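Local structure of phosphoserine aminotransferase SerC (3FFR) at residues Y174-W179 and S263-R268; F165-S170 and S184-V189; K39-V44 and P244-I249. The protein probably catalyses the pyridoxal phosphate-dependent transfer of an amino group between phosphoserine and 2-oxoglutarate, a step of serine biosynthesis. All coordinates share one frame; numbering follows the deposited sequence. Where two conformers were deposited one is given.

Interaction 1: residues Y174-W179 and S263-R268; sequences YPKFDW and SADGIR
Arg268 reaches from the first turns of helix 264-284 to the loop 174-179, where two consecutive carbonyls receive it. Its CB lies 4.2 Å from Tyr174 CE1, at the start of a path beside the tyrosine ring. CG comes next, 3.9 Å from Tyr174 CD1, and the chain then runs extended from CG to NE. CD passes close to the Tyr174 carbonyl, and NE donates to Tyr174 O at 2.7 Å with an N-H...O angle of 151°. The oxygen lies in the guanidinium plane, yet NE stands above the plane of that carbonyl, 39° out of it. At the tip, NH2 makes a weak bond to Pro175 O (3.3 Å), while NH1 turns back to its own helix and, in the conformer given, forms a salt bridge with Asp265 OD1 at 2.8 Å. Lys176 CB sits 3.7 Å from Arg268 CZ, over the centre of one guanidinium face. The NE and NH1 bonds lie near the guanidinium plane and limit its rotation; the NH2 bond adds little, and the Lys176 CB methylene packs on one face. Tyr174 OH is held by Glu272, one turn further along the same helix. This is a surface contact: the loop links strands 163-167 and 184-188, Pro175 and Phe177 pack on helix 149-152, and Ile267 faces helix 246-262.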
ATOM      1  N   TYR A 174      17.522  14.731  -3.680  1.00 27.16           N
ATOM      2  CA  TYR A 174      18.174  16.014  -4.017  1.00 27.07           C
ATOM      3  C   TYR A 174      18.604  16.838  -2.770  1.00 27.22           C
ATOM      4  O   TYR A 174      19.786  17.160  -2.602  1.00 29.19           O
ATOM      5  CB  TYR A 174      17.362  16.841  -4.996  1.00 27.95           C
ATOM      6  CG  TYR A 174      18.124  18.087  -5.318  1.00 27.47           C
ATOM      7  CD1 TYR A 174      19.284  18.031  -6.095  1.00 26.04           C
ATOM      8  CD2 TYR A 174      17.726  19.322  -4.801  1.00 31.27           C
ATOM      9  CE1 TYR A 174      20.030  19.205  -6.351  1.00 28.55           C
ATOM     10  CE2 TYR A 174      18.450  20.477  -5.050  1.00 33.02           C
ATOM     11  CZ  TYR A 174      19.597  20.428  -5.819  1.00 30.59           C
ATOM     12  OH  TYR A 174      20.296  21.621  -6.050  1.00 31.80           O
ATOM     13  N   PRO A 175      17.648  17.241  -1.917  1.00 26.57           N
ATOM     14  CA  PRO A 175      18.116  17.942  -0.715  1.00 27.68           C
ATOM     15  C   PRO A 175      19.024  17.114   0.151  1.00 28.20           C
ATOM     16  O   PRO A 175      18.836  15.911   0.296  1.00 28.23           O
ATOM     17  CB  PRO A 175      16.827  18.222   0.047  1.00 29.19           C
ATOM     18  CG  PRO A 175      15.861  17.154  -0.434  1.00 28.27           C
ATOM     19  CD  PRO A 175      16.194  17.020  -1.877  1.00 28.25           C
ATOM     20  N   LYS A 176      20.000  17.801   0.729  1.00 28.57           N
ATOM     21  CA  LYS A 176      20.923  17.180   1.656  0.50 28.80           C
ATOM     22  C   LYS A 176      20.651  17.756   3.037  1.00 28.43           C
ATOM     23  O   LYS A 176      21.135  18.828   3.417  1.00 27.12           O
ATOM     24  CB  LYS A 176      22.382  17.383   1.258  0.50 29.17           C
ATOM     25  CG  LYS A 176      23.309  16.556   2.157  0.50 30.09           C
ATOM     26  CD  LYS A 176      24.776  16.600   1.767  0.50 31.38           C
ATOM     27  CE  LYS A 176      25.572  15.639   2.643  0.50 36.11           C
ATOM     28  NZ  LYS A 176      25.452  15.989   4.080  0.50 43.09           N
ATOM     29  N   PHE A 177      19.850  17.032   3.788  1.00 27.75           N
ATOM     30  CA  PHE A 177      19.435  17.507   5.106  1.00 28.23           C
ATOM     31  C   PHE A 177      20.509  17.454   6.159  1.00 28.54           C
ATOM     32  O   PHE A 177      21.425  16.634   6.119  1.00 30.29           O
ATOM     33  CB  PHE A 177      18.172  16.767   5.613  1.00 26.34           C
ATOM     34  CG  PHE A 177      16.958  17.020   4.753  1.00 27.66           C
ATOM     35  CD1 PHE A 177      16.275  18.248   4.838  1.00 28.66           C
ATOM     36  CD2 PHE A 177      16.541  16.095   3.828  1.00 26.57           C
ATOM     37  CE1 PHE A 177      15.218  18.529   4.020  1.00 29.64           C
ATOM     38  CE2 PHE A 177      15.450  16.366   3.008  1.00 26.77           C
ATOM     39  CZ  PHE A 177      14.793  17.594   3.105  1.00 29.20           C
ATOM     40  N   ASP A 178      20.385  18.401   7.074  1.00 30.43           N
ATOM     41  CA  ASP A 178      21.135  18.378   8.319  1.00 29.75           C
ATOM     42  C   ASP A 178      20.174  17.689   9.283  1.00 29.86           C
ATOM     43  O   ASP A 178      19.176  18.274   9.721  1.00 28.57           O
ATOM     44  CB  ASP A 178      21.458  19.774   8.809  1.00 30.52           C
ATOM     45  CG  ASP A 178      22.183  19.767  10.140  1.00 31.99           C
ATOM     46  OD1 ASP A 178      22.101  18.794  10.914  1.00 30.32           O
ATOM     47  OD2 ASP A 178      22.823  20.797  10.425  1.00 31.88           O
ATOM     48  N   TRP A 179      20.480  16.435   9.586  1.00 28.18           N
ATOM     49  CA  TRP A 179      19.570  15.589  10.357  1.00 29.21           C
ATOM     50  C   TRP A 179      19.469  16.016  11.801  1.00 28.17           C
ATOM     51  O   TRP A 179      18.612  15.542  12.520  1.00 30.75           O
ATOM     52  CB  TRP A 179      19.993  14.120  10.260  1.00 28.44           C
ATOM     53  CG  TRP A 179      20.013  13.639   8.827  1.00 29.71           C
ATOM     54  CD1 TRP A 179      21.124  13.348   8.079  1.00 31.52           C
ATOM     55  CD2 TRP A 179      18.896  13.471   7.962  1.00 26.93           C
ATOM     56  NE1 TRP A 179      20.763  12.990   6.818  1.00 32.22           N
ATOM     57  CE2 TRP A 179      19.397  13.045   6.717  1.00 28.47           C
ATOM     58  CE3 TRP A 179      17.516  13.606   8.127  1.00 31.26           C
ATOM     59  CZ2 TRP A 179      18.575  12.781   5.640  1.00 30.33           C
ATOM     60  CZ3 TRP A 179      16.698  13.308   7.058  1.00 33.98           C
ATOM     61  CH2 TRP A 179      17.235  12.909   5.825  1.00 32.05           C
ATOM     62  N   SER A 263      26.589   7.852  -6.438  1.00 29.65           N
ATOM     63  CA  SER A 263      26.682   8.634  -5.173  1.00 29.06           C
ATOM     64  C   SER A 263      25.589   9.698  -5.172  1.00 29.54           C
ATOM     65  O   SER A 263      25.184  10.204  -6.224  1.00 28.45           O
ATOM     66  CB  SER A 263      28.059   9.288  -4.906  1.00 30.90           C
ATOM     67  OG  SER A 263      28.284  10.473  -5.658  1.00 27.07           O
ATOM     68  N   ALA A 264      25.141  10.040  -3.971  1.00 28.53           N
ATOM     69  CA  ALA A 264      24.063  11.030  -3.808  1.00 28.33           C
ATOM     70  C   ALA A 264      24.495  12.393  -4.328  1.00 28.40           C
ATOM     71  O   ALA A 264      23.701  13.113  -4.970  1.00 29.04           O
ATOM     72  CB  ALA A 264      23.594  11.106  -2.329  1.00 29.12           C
ATOM     73  N   ASP A 265      25.768  12.740  -4.094  1.00 29.33           N
ATOM     74  CA  ASP A 265      26.284  14.037  -4.560  0.50 28.83           C
ATOM     75  C   ASP A 265      26.420  14.036  -6.065  1.00 28.44           C
ATOM     76  O   ASP A 265      26.202  15.044  -6.706  1.00 30.51           O
ATOM     77  CB  ASP A 265      27.584  14.439  -3.868  0.50 30.12           C
ATOM     78  CG  ASP A 265      27.354  15.003  -2.474  0.50 34.79           C
ATOM     79  OD1 ASP A 265      26.209  15.413  -2.162  0.50 33.67           O
ATOM     80  OD2 ASP A 265      28.338  15.073  -1.700  0.50 41.87           O
ATOM     81  N   GLY A 266      26.763  12.890  -6.617  1.00 28.52           N
ATOM     82  CA  GLY A 266      26.876  12.748  -8.062  1.00 28.76           C
ATOM     83  C   GLY A 266      25.517  12.959  -8.703  1.00 28.05           C
ATOM     84  O   GLY A 266      25.415  13.608  -9.742  1.00 28.10           O
ATOM     85  N   ILE A 267      24.481  12.361  -8.100  1.00 28.00           N
ATOM     86  CA  ILE A 267      23.114  12.483  -8.619  1.00 27.22           C
ATOM     87  C   ILE A 267      22.682  13.958  -8.539  1.00 28.77           C
ATOM     88  O   ILE A 267      22.032  14.491  -9.433  1.00 27.61           O
ATOM     89  CB  ILE A 267      22.147  11.529  -7.904  1.00 27.52           C
ATOM     90  CG1 ILE A 267      22.541  10.094  -8.246  1.00 27.81           C
ATOM     91  CG2 ILE A 267      20.698  11.734  -8.340  1.00 26.65           C
ATOM     92  CD1 ILE A 267      21.833   9.005  -7.496  1.00 26.46           C
ATOM     93  N   ARG A 268      23.039  14.600  -7.439  1.00 28.62           N
ATOM     94  CA  ARG A 268      22.723  16.024  -7.250  1.00 27.81           C
ATOM     95  C   ARG A 268      23.296  16.896  -8.365  1.00 29.12           C
ATOM     96  O   ARG A 268      22.641  17.794  -8.872  1.00 28.46           O
ATOM     97  CB  ARG A 268      23.212  16.531  -5.894  1.00 28.22           C
ATOM     98  CG  ARG A 268      22.364  16.050  -4.749  1.00 29.10           C
ATOM     99  CD  ARG A 268      22.904  16.372  -3.342  1.00 30.94           C
ATOM    100  NE  ARG A 268      22.072  15.715  -2.339  1.00 27.75           N
ATOM    101  CZ  ARG A 268      22.472  14.808  -1.466  1.00 32.81           C
ATOM    102  NH1 ARG A 268      23.741  14.477  -1.347  1.00 31.18           N
ATOM    103  NH2 ARG A 268      21.570  14.264  -0.678  1.00 30.61           N
TER

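Interaction 2: residues F165-S170 and S184-V189; sequences FVDAVS and SVFFSV
Val166 and Phe186 are joined through their main chains at the centre of a parallel strand pair. Phe186 N donates to Val166 O at 3.1 Å, nearly along the C=O axis. Val166 N donates to Ser184 O at 2.9 Å, and Ala168 N to Phe186 O at 3.1 Å, so the pairing runs one residue beyond strand 163-167. Val185 CA adds a C-H...O contact to Val166 O.

On the face bearing Phe165, Asp167, Ser184 and Phe186, the aromatic ring of Phe186 swings back over the neighbouring strand. Its CG sits between the backbone N and the carbonyl carbon (chi1 60°), and one ring face receives Asp167 CA in a CH-pi contact, 3.9 Å from the centroid. Asp167 CB is 3.3 Å from Phe186 CZ, with the carboxylate and ring planes 50° apart. Val185, on the sheet face it shares with Val166, brings CG2 of the conformer given to within 3.7 Å of Ala168 CB, just past the strand end.

Asp167 is held at both oxygens. OD1 accepts from Val169 N at 3.1 Å, closing an Asx turn, and OD2 bonds to N1 of the pyridoxal phosphate-lysine at position 191 and to Trp74. As in other fold-type I aminotransferases, an aspartate faces the pyridine nitrogen. Ser188 OG binds the cofactor phosphate at OP2. Trp74 also meets the Phe186 ring, its plane about perpendicular. The two strands lie mid-sheet, between 133-137 and the antiparallel 200-205, with helix 70-81 against the Phe165-Phe186 face.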
ATOM      1  N   PHE A 165       8.921  17.844  10.783  1.00 25.48           N
ATOM      2  CA  PHE A 165       8.673  16.879   9.676  1.00 27.13           C
ATOM      3  C   PHE A 165       8.800  17.589   8.349  1.00 27.17           C
ATOM      4  O   PHE A 165       8.201  18.641   8.137  1.00 27.50           O
ATOM      5  CB  PHE A 165       7.266  16.265   9.742  1.00 25.84           C
ATOM      6  CG  PHE A 165       7.009  15.464  10.956  1.00 25.53           C
ATOM      7  CD1 PHE A 165       6.560  16.074  12.126  1.00 25.67           C
ATOM      8  CD2 PHE A 165       7.244  14.093  10.958  1.00 24.43           C
ATOM      9  CE1 PHE A 165       6.369  15.299  13.281  1.00 28.58           C
ATOM     10  CE2 PHE A 165       7.044  13.320  12.081  1.00 26.34           C
ATOM     11  CZ  PHE A 165       6.614  13.929  13.264  1.00 28.39           C
ATOM     12  N   VAL A 166       9.556  16.974   7.446  1.00 25.87           N
ATOM     13  CA  VAL A 166       9.722  17.516   6.100  1.00 25.47           C
ATOM     14  C   VAL A 166       9.191  16.548   5.033  1.00 26.71           C
ATOM     15  O   VAL A 166       9.600  15.390   4.937  1.00 27.14           O
ATOM     16  CB  VAL A 166      11.201  17.855   5.803  1.00 25.75           C
ATOM     17  CG1 VAL A 166      11.326  18.508   4.407  1.00 25.00           C
ATOM     18  CG2 VAL A 166      11.805  18.777   6.878  1.00 25.93           C
ATOM     19  N   ASP A 167       8.241  17.053   4.257  1.00 25.33           N
ATOM     20  CA  ASP A 167       7.734  16.378   3.059  1.00 25.85           C
ATOM     21  C   ASP A 167       8.742  16.641   1.946  1.00 28.05           C
ATOM     22  O   ASP A 167       8.962  17.791   1.542  1.00 26.84           O
ATOM     23  CB  ASP A 167       6.315  16.890   2.760  1.00 25.66           C
ATOM     24  CG  ASP A 167       5.708  16.310   1.509  1.00 27.45           C
ATOM     25  OD1 ASP A 167       6.445  15.954   0.569  1.00 26.63           O
ATOM     26  OD2 ASP A 167       4.458  16.272   1.491  1.00 26.60           O
ATOM     27  N   ALA A 168       9.444  15.586   1.534  1.00 26.56           N
ATOM     28  CA  ALA A 168      10.428  15.656   0.398  1.00 26.78           C
ATOM     29  C   ALA A 168      10.063  14.610  -0.670  1.00 26.28           C
ATOM     30  O   ALA A 168      10.887  14.069  -1.368  1.00 27.51           O
ATOM     31  CB  ALA A 168      11.874  15.477   0.901  1.00 26.82           C
ATOM     32  N   VAL A 169       8.766  14.375  -0.746  1.00 26.48           N
ATOM     33  CA  VAL A 169       8.150  13.410  -1.621  1.00 26.56           C
ATOM     34  C   VAL A 169       8.589  13.566  -3.064  1.00 28.11           C
ATOM     35  O   VAL A 169       8.946  12.599  -3.722  1.00 26.70           O
ATOM     36  CB  VAL A 169       6.590  13.443  -1.509  1.00 26.19           C
ATOM     37  CG1 VAL A 169       5.918  12.627  -2.629  1.00 28.38           C
ATOM     38  CG2 VAL A 169       6.123  12.974  -0.100  1.00 25.99           C
ATOM     39  N   SER A 170       8.637  14.805  -3.526  1.00 26.45           N
ATOM     40  CA  SER A 170       8.965  15.064  -4.938  1.00 26.93           C
ATOM     41  C   SER A 170      10.362  15.615  -5.130  1.00 26.02           C
ATOM     42  O   SER A 170      10.687  16.214  -6.172  1.00 27.83           O
ATOM     43  CB  SER A 170       7.909  15.949  -5.594  1.00 28.95           C
ATOM     44  OG  SER A 170       7.800  17.191  -4.905  1.00 27.31           O
ATOM     45  N   SER A 184      12.420  14.397  11.107  1.00 26.02           N
ATOM     46  CA  SER A 184      11.836  13.395  10.213  1.00 26.11           C
ATOM     47  C   SER A 184      11.651  13.933   8.818  1.00 24.62           C
ATOM     48  O   SER A 184      11.466  15.143   8.596  1.00 25.84           O
ATOM     49  CB  SER A 184      10.453  12.970  10.784  1.00 27.63           C
ATOM     50  OG  SER A 184       9.684  12.097   9.952  1.00 26.10           O
ATOM     51  N   VAL A 185      11.813  13.011   7.888  1.00 25.30           N
ATOM     52  CA  VAL A 185      11.525  13.279   6.480  0.50 25.08           C
ATOM     53  C   VAL A 185      10.791  12.081   5.897  1.00 26.07           C
ATOM     54  O   VAL A 185      10.920  10.954   6.374  1.00 26.07           O
ATOM     55  CB  VAL A 185      12.815  13.617   5.685  0.50 23.57           C
ATOM     56  CG1 VAL A 185      13.696  12.386   5.511  0.50 19.93           C
ATOM     57  CG2 VAL A 185      12.486  14.233   4.325  0.50 24.21           C
ATOM     58  N   PHE A 186       9.978  12.338   4.877  1.00 26.96           N
ATOM     59  CA  PHE A 186       9.255  11.253   4.234  1.00 25.39           C
ATOM     60  C   PHE A 186       9.085  11.491   2.759  1.00 26.56           C
ATOM     61  O   PHE A 186       9.177  12.610   2.238  1.00 26.93           O
ATOM     62  CB  PHE A 186       7.888  11.023   4.914  1.00 26.09           C
ATOM     63  CG  PHE A 186       6.967  12.232   4.865  1.00 28.03           C
ATOM     64  CD1 PHE A 186       7.001  13.192   5.859  1.00 26.96           C
ATOM     65  CD2 PHE A 186       6.091  12.412   3.812  1.00 27.96           C
ATOM     66  CE1 PHE A 186       6.165  14.303   5.835  1.00 26.40           C
ATOM     67  CE2 PHE A 186       5.251  13.525   3.788  1.00 26.57           C
ATOM     68  CZ  PHE A 186       5.293  14.466   4.793  1.00 27.11           C
ATOM     69  N   PHE A 187       8.883  10.374   2.095  1.00 25.81           N
ATOM     70  CA  PHE A 187       8.639  10.358   0.645  1.00 25.96           C
ATOM     71  C   PHE A 187       7.866   9.139   0.231  1.00 26.31           C
ATOM     72  O   PHE A 187       7.543   8.250   1.035  1.00 27.01           O
ATOM     73  CB  PHE A 187       9.956  10.431  -0.133  1.00 25.14           C
ATOM     74  CG  PHE A 187      10.907   9.262   0.078  1.00 26.10           C
ATOM     75  CD1 PHE A 187      11.791   9.242   1.141  1.00 28.99           C
ATOM     76  CD2 PHE A 187      10.944   8.226  -0.816  1.00 27.06           C
ATOM     77  CE1 PHE A 187      12.687   8.168   1.341  1.00 29.92           C
ATOM     78  CE2 PHE A 187      11.826   7.143  -0.633  1.00 27.27           C
ATOM     79  CZ  PHE A 187      12.708   7.129   0.439  1.00 29.52           C
ATOM     80  N   SER A 188       7.502   9.146  -1.037  1.00 26.47           N
ATOM     81  CA  SER A 188       6.948   7.927  -1.664  1.00 27.01           C
ATOM     82  C   SER A 188       7.786   7.671  -2.908  1.00 28.51           C
ATOM     83  O   SER A 188       8.505   8.559  -3.382  1.00 28.56           O
ATOM     84  CB  SER A 188       5.437   7.986  -1.861  1.00 30.92           C
ATOM     85  OG  SER A 188       5.038   9.084  -2.608  1.00 30.20           O
ATOM     86  N   VAL A 189       7.721   6.465  -3.428  1.00 26.88           N
ATOM     87  CA  VAL A 189       8.744   6.009  -4.386  1.00 26.02           C
ATOM     88  C   VAL A 189       8.573   6.321  -5.869  1.00 26.29           C
ATOM     89  O   VAL A 189       9.502   6.065  -6.663  1.00 25.47           O
ATOM     90  CB  VAL A 189       9.006   4.483  -4.241  1.00 24.57           C
ATOM     91  CG1 VAL A 189       9.540   4.152  -2.808  1.00 26.08           C
ATOM     92  CG2 VAL A 189       7.739   3.633  -4.614  1.00 25.29           C
TER

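Interaction 3: residues K39-V44 and P244-I249; sequences KKFEEV and PNAMNI
Phe41 and Val44 already point at the start of helix 246-262, and a chi1 near anti (177° and 168°) carries Phe41 CG and Val44 CG1 on toward it. The arrangement is an apolar helix-helix contact, one turn of helix 39-55 against the N-terminal turn of helix 246-262. The Phe41 ring presents its rim. Ala246 CB lies near the ring plane, 3.8 Å from Phe41 CE1, and Ile249 CD1 approaches Phe41 CZ in the same way at 4.0 Å. Pro244 CG comes obliquely to Phe41 CZ at 3.7 Å, so three residues share the outer end of the ring. A turn further on, Val44 CG1 meets Ile249 CG2 at 4.1 Å.

The N-terminus of the second helix is capped by Asn245, whose OD1 accepts from Asn248 N at 3.1 Å. Its ND2 is held by Gly198 O, and the side chain also packs on Asn245 of the second subunit, which places this helix start at the dimer interface. With no direct hydrogen bond joining the two segments, the polar link is one water, which donates to Val44 O at 2.7 Å and to Ile249 O at 2.8 Å.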
ATOM      1  N   LYS A  39      13.516 -15.513   5.985  1.00 28.69           N
ATOM      2  CA  LYS A  39      14.850 -14.932   6.041  1.00 28.23           C
ATOM      3  C   LYS A  39      15.185 -14.208   4.749  1.00 27.83           C
ATOM      4  O   LYS A  39      15.855 -13.167   4.738  1.00 28.75           O
ATOM      5  CB  LYS A  39      15.925 -15.989   6.334  1.00 26.89           C
ATOM      6  CG  LYS A  39      17.339 -15.399   6.287  1.00 35.85           C
ATOM      7  N   LYS A  40      14.695 -14.745   3.644  1.00 28.99           N
ATOM      8  CA  LYS A  40      14.962 -14.103   2.361  1.00 29.04           C
ATOM      9  C   LYS A  40      14.308 -12.736   2.347  1.00 28.55           C
ATOM     10  O   LYS A  40      14.924 -11.764   1.935  1.00 27.87           O
ATOM     11  CB  LYS A  40      14.474 -14.931   1.190  1.00 32.62           C
ATOM     12  CG  LYS A  40      14.598 -14.195  -0.149  1.00 36.40           C
ATOM     13  CD  LYS A  40      16.056 -13.920  -0.612  1.00 45.10           C
ATOM     14  CE  LYS A  40      16.079 -13.247  -2.005  1.00 45.59           C
ATOM     15  NZ  LYS A  40      17.454 -12.940  -2.508  1.00 51.39           N
ATOM     16  N   PHE A  41      13.076 -12.626   2.841  1.00 28.90           N
ATOM     17  CA  PHE A  41      12.431 -11.301   2.864  1.00 28.45           C
ATOM     18  C   PHE A  41      13.183 -10.338   3.781  1.00 28.55           C
ATOM     19  O   PHE A  41      13.368  -9.145   3.466  1.00 26.68           O
ATOM     20  CB  PHE A  41      10.924 -11.330   3.254  1.00 28.00           C
ATOM     21  CG  PHE A  41      10.352  -9.956   3.338  1.00 29.65           C
ATOM     22  CD1 PHE A  41       9.954  -9.307   2.202  1.00 32.10           C
ATOM     23  CD2 PHE A  41      10.364  -9.265   4.536  1.00 28.42           C
ATOM     24  CE1 PHE A  41       9.507  -7.974   2.254  1.00 34.32           C
ATOM     25  CE2 PHE A  41       9.893  -7.959   4.611  1.00 29.27           C
ATOM     26  CZ  PHE A  41       9.468  -7.321   3.466  1.00 29.03           C
ATOM     27  N   GLU A  42      13.613 -10.850   4.925  1.00 27.55           N
ATOM     28  CA  GLU A  42      14.369 -10.030   5.876  1.00 28.44           C
ATOM     29  C   GLU A  42      15.613  -9.439   5.206  1.00 27.82           C
ATOM     30  O   GLU A  42      15.999  -8.300   5.455  1.00 27.29           O
ATOM     31  CB  GLU A  42      14.730 -10.808   7.136  1.00 26.89           C
ATOM     32  CG  GLU A  42      13.532 -11.082   7.965  1.00 27.87           C
ATOM     33  CD  GLU A  42      13.881 -11.860   9.221  1.00 40.02           C
ATOM     34  OE1 GLU A  42      15.069 -12.081   9.458  1.00 44.44           O
ATOM     35  OE2 GLU A  42      12.975 -12.227   9.963  1.00 32.28           O
ATOM     36  N   GLU A  43      16.230 -10.232   4.326  1.00 28.49           N
ATOM     37  CA  GLU A  43      17.417  -9.772   3.589  1.00 27.37           C
ATOM     38  C   GLU A  43      17.069  -8.646   2.596  1.00 28.71           C
ATOM     39  O   GLU A  43      17.803  -7.659   2.440  1.00 29.15           O
ATOM     40  CB  GLU A  43      18.057 -10.948   2.830  1.00 29.46           C
ATOM     41  CG  GLU A  43      18.723 -11.959   3.730  1.00 40.15           C
ATOM     42  CD  GLU A  43      19.223 -13.217   2.977  1.00 53.19           C
ATOM     43  OE1 GLU A  43      19.235 -13.213   1.717  1.00 58.83           O
ATOM     44  OE2 GLU A  43      19.580 -14.207   3.661  1.00 54.31           O
ATOM     45  N   VAL A  44      15.925  -8.810   1.941  1.00 29.31           N
ATOM     46  CA  VAL A  44      15.431  -7.824   0.961  1.00 30.23           C
ATOM     47  C   VAL A  44      15.132  -6.509   1.683  1.00 28.28           C
ATOM     48  O   VAL A  44      15.561  -5.413   1.283  1.00 27.24           O
ATOM     49  CB  VAL A  44      14.175  -8.370   0.218  1.00 27.10           C
ATOM     50  CG1 VAL A  44      13.407  -7.308  -0.620  1.00 28.52           C
ATOM     51  CG2 VAL A  44      14.582  -9.597  -0.678  1.00 29.49           C
ATOM     52  N   PRO A 244       3.613  -6.566   3.307  1.00 25.60           N
ATOM     53  CA  PRO A 244       3.876  -5.333   2.586  1.00 27.94           C
ATOM     54  C   PRO A 244       4.064  -5.500   1.096  1.00 26.56           C
ATOM     55  O   PRO A 244       4.036  -6.607   0.581  1.00 29.40           O
ATOM     56  CB  PRO A 244       5.214  -4.937   3.155  1.00 28.78           C
ATOM     57  CG  PRO A 244       5.921  -6.218   3.328  1.00 26.79           C
ATOM     58  CD  PRO A 244       4.876  -7.227   3.728  1.00 29.09           C
ATOM     59  N   ASN A 245       4.398  -4.388   0.459  1.00 26.87           N
ATOM     60  CA  ASN A 245       4.689  -4.376  -0.984  1.00 25.24           C
ATOM     61  C   ASN A 245       6.140  -4.786  -1.185  1.00 27.09           C
ATOM     62  O   ASN A 245       7.033  -3.968  -1.373  1.00 27.61           O
ATOM     63  CB  ASN A 245       4.424  -3.011  -1.581  1.00 26.56           C
ATOM     64  CG  ASN A 245       4.546  -3.010  -3.087  1.00 29.16           C
ATOM     65  OD1 ASN A 245       5.051  -3.977  -3.688  1.00 28.14           O
ATOM     66  ND2 ASN A 245       4.111  -1.902  -3.718  1.00 28.19           N
ATOM     67  N   ALA A 246       6.361  -6.089  -1.103  1.00 25.80           N
ATOM     68  CA  ALA A 246       7.702  -6.663  -1.262  1.00 26.53           C
ATOM     69  C   ALA A 246       8.346  -6.340  -2.593  1.00 26.77           C
ATOM     70  O   ALA A 246       9.566  -6.184  -2.700  1.00 28.37           O
ATOM     71  CB  ALA A 246       7.653  -8.206  -1.028  1.00 27.96           C
HETATM   72  N   MSE A 247       7.519  -6.263  -3.632  1.00 28.08           N
HETATM   73  CA  MSE A 247       8.046  -5.978  -4.973  1.00 27.75           C
HETATM   74  C   MSE A 247       8.765  -4.644  -4.932  1.00 24.91           C
HETATM   75  O   MSE A 247       9.925  -4.497  -5.401  1.00 28.03           O
HETATM   76  CB  MSE A 247       6.973  -5.991  -6.077  1.00 27.27           C
HETATM   77  CG  MSE A 247       6.184  -7.297  -6.144  1.00 27.98           C
HETATM   78 SE   MSE A 247       7.295  -8.844  -6.593  0.75 27.05          SE
HETATM   79  CE  MSE A 247       7.348  -8.722  -8.463  1.00 29.49           C
ATOM     80  N   ASN A 248       8.090  -3.634  -4.368  1.00 26.46           N
ATOM     81  CA  ASN A 248       8.697  -2.309  -4.288  1.00 25.19           C
ATOM     82  C   ASN A 248       9.846  -2.224  -3.295  1.00 25.12           C
ATOM     83  O   ASN A 248      10.781  -1.463  -3.495  1.00 26.43           O
ATOM     84  CB  ASN A 248       7.709  -1.162  -4.051  1.00 25.09           C
ATOM     85  CG  ASN A 248       7.232  -0.531  -5.335  1.00 25.95           C
ATOM     86  OD1 ASN A 248       7.651  -0.909  -6.438  1.00 28.21           O
ATOM     87  ND2 ASN A 248       6.324   0.460  -5.204  1.00 26.90           N
ATOM     88  N   ILE A 249       9.761  -2.958  -2.193  1.00 24.99           N
ATOM     89  CA  ILE A 249      10.892  -2.963  -1.234  1.00 26.23           C
ATOM     90  C   ILE A 249      12.118  -3.554  -1.951  1.00 26.10           C
ATOM     91  O   ILE A 249      13.248  -3.076  -1.820  1.00 27.18           O
ATOM     92  CB  ILE A 249      10.537  -3.717   0.075  1.00 26.11           C
ATOM     93  CG1 ILE A 249       9.453  -2.911   0.828  1.00 26.64           C
ATOM     94  CG2 ILE A 249      11.786  -3.868   0.970  1.00 25.92           C
ATOM     95  CD1 ILE A 249       8.823  -3.646   2.057  1.00 28.84           C
TER
HETATM   96  O   HOH W   1      15.630  -4.526  -1.254  1.00 30.60           O

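Overall arrangement
Interaction 2 lies in the core, its centre about 4 Å from the centre of the chain, and interaction 1 lies at the surface; interaction 3 is also buried, but far out, near the second subunit. Chemistry follows place: main-chain bonds and cofactor-binding polar groups in the sheet, an arginine gripping loop carbonyls at the surface, and hydrocarbon between helices in interaction 3. Interactions 1 and 2 share the connection between strands 163-167 and 184-188, and touch through Phe177 CZ and Val166 CG1, 3.8 Å apart. Val189 packs on Asn248, bringing interaction 2 to interaction 3. Interactions 1 and 3 stay about 16 Å apart at nearest atoms, though their helices 246-262 and 264-284 are consecutive.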